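Local coordinates for protein bifunctional enzyme IspD/IspF (Campylobacter jejuni, PDB 1W55) that catalyses two separate steps of isoprenoid precursor biosynthesis, transferring the cytidylyl group of CTP to methylerythritol phosphate and later cyclising the phosphorylated product with release of CMP, at residues K39-S42 with S43-P46. Sequence-based numbering, arbitrary orientation.
Sequences KNLS and SFYP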
loop_
_atom_site.group_PDB
_atom_site.type_symbol
_atom_site.label_atom_id
_atom_site.label_comp_id
_atom_site.label_asym_id
_atom_site.label_seq_id
_atom_site.Cartn_x
_atom_site.Cartn_y
_atom_site.Cartn_z
ATOM N N LYS A 39 -19.360 11.526 -17.023
ATOM C CA LYS A 39 -18.729 12.489 -16.116
ATOM C C LYS A 39 -17.252 12.652 -16.448
ATOM O O LYS A 39 -16.758 13.771 -16.513
ATOM C CB LYS A 39 -18.887 12.062 -14.646
ATOM C CG LYS A 39 -20.232 12.425 -14.035
ATOM C CD LYS A 39 -20.239 12.145 -12.537
ATOM C CE LYS A 39 -21.436 12.769 -11.853
ATOM N NZ LYS A 39 -21.623 12.185 -10.494
ATOM N N ASN A 40 -16.565 11.527 -16.646
ATOM C CA ASN A 40 -15.148 11.501 -17.023
ATOM C C ASN A 40 -14.820 12.350 -18.271
ATOM O O ASN A 40 -13.965 13.238 -18.221
ATOM C CB ASN A 40 -14.704 10.045 -17.227
ATOM C CG ASN A 40 -13.234 9.915 -17.633
ATOM O OD1 ASN A 40 -12.328 10.335 -16.894
ATOM N ND2 ASN A 40 -12.988 9.310 -18.811
ATOM N N LEU A 41 -15.503 12.066 -19.378
ATOM C CA LEU A 41 -15.292 12.787 -20.634
ATOM C C LEU A 41 -15.730 14.249 -20.532
ATOM O O LEU A 41 -15.058 15.138 -21.043
ATOM C CB LEU A 41 -16.048 12.087 -21.768
ATOM C CG LEU A 41 -15.240 11.565 -22.953
ATOM C CD1 LEU A 41 -13.825 11.154 -22.556
ATOM C CD2 LEU A 41 -15.959 10.405 -23.588
ATOM N N SER A 42 -16.852 14.483 -19.859
ATOM C CA SER A 42 -17.382 15.823 -19.664
ATOM C C SER A 42 -16.393 16.740 -18.929
ATOM O O SER A 42 -16.351 17.942 -19.198
ATOM C CB SER A 42 -18.715 15.763 -18.919
ATOM O OG SER A 42 -19.096 17.050 -18.455
ATOM N N SER A 43 -15.601 16.164 -18.024
ATOM C CA SER A 43 -14.603 16.909 -17.260
ATOM C C SER A 43 -13.402 17.399 -18.092
ATOM O O SER A 43 -12.617 18.220 -17.611
ATOM C CB SER A 43 -14.110 16.078 -16.068
ATOM O OG SER A 43 -13.109 15.150 -16.458
ATOM N N PHE A 44 -13.267 16.909 -19.328
ATOM C CA PHE A 44 -12.106 17.237 -20.164
ATOM C C PHE A 44 -12.260 18.549 -20.936
ATOM O O PHE A 44 -11.264 19.126 -21.375
ATOM C CB PHE A 44 -11.783 16.108 -21.162
ATOM C CG PHE A 44 -11.350 14.815 -20.520
ATOM C CD1 PHE A 44 -11.379 13.634 -21.249
ATOM C CD2 PHE A 44 -10.922 14.772 -19.187
ATOM C CE1 PHE A 44 -10.997 12.421 -20.670
ATOM C CE2 PHE A 44 -10.524 13.574 -18.597
ATOM C CZ PHE A 44 -10.567 12.394 -19.336
ATOM N N TYR A 45 -13.496 19.013 -21.098
ATOM C CA TYR A 45 -13.790 20.056 -22.076
ATOM C C TYR A 45 -15.155 20.679 -21.817
ATOM O O TYR A 45 -16.075 19.981 -21.396
ATOM C CB TYR A 45 -13.742 19.457 -23.484
ATOM C CG TYR A 45 -13.837 20.451 -24.624
ATOM C CD1 TYR A 45 -12.701 21.086 -25.129
ATOM C CD2 TYR A 45 -15.067 20.744 -25.210
ATOM C CE1 TYR A 45 -12.798 22.000 -26.184
ATOM C CE2 TYR A 45 -15.170 21.650 -26.255
ATOM C CZ TYR A 45 -14.040 22.271 -26.735
ATOM O OH TYR A 45 -14.170 23.165 -27.773
ATOM N N PRO A 46 -15.297 21.984 -22.058
ATOM C CA PRO A 46 -16.601 22.644 -21.910
ATOM C C PRO A 46 -17.495 22.433 -23.138
ATOM O O PRO A 46 -17.720 23.376 -23.909
ATOM C CB PRO A 46 -16.228 24.124 -21.732
ATOM C CG PRO A 46 -14.939 24.285 -22.466
ATOM C CD PRO A 46 -14.240 22.940 -22.441
HETATM O O HOH W 1 -18.437 19.391 -20.231
#
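Phe44 lays its ring over the carbonyl of Asn40: that oxygen sits 3.4 Å above the ring plane, over its centre, with CA of Leu41 on the same face. CG of Phe44 stands beside its own backbone N (chi1 -65°), which turns the ring back along the helix it follows. The Asn40 amide meets the far end of the ring, OD1 lying 3.6 Å from CZ of Phe44, with amide and ring planes 76° apart; its ND2 is held separately by the carbonyl of Val102. From Leu41 the CD1 methyl reaches CE1 of Phe44 at 3.6 Å, while Leu41 itself packs on Leu6 and Met8 of strand 4-9.

These contacts close the C-terminal end of helix 33-42 in the cytidylyltransferase part of the enzyme, where the chain leaves through a type I turn, Ser42 to Tyr45, on its way to strand 50-54. The last helical bond runs from Ser43 N to Lys39 O (3.1 Å); the next, from Phe44 N to Leu41 O (3.0 Å), already spans three residues, and its donor stands 57° out of the carbonyl plane. The same Asn40 oxygen, facing the ring, is gripped at 2.7 Å by OG of Ser43, which lies between its own backbone N and carbonyl carbon and so folds back over the last turn; Ser43 N adds a weak bond to it. Across the turn, a water lies 3.0 Å from OG of Ser42 and donates to the carbonyl oxygen of Tyr45.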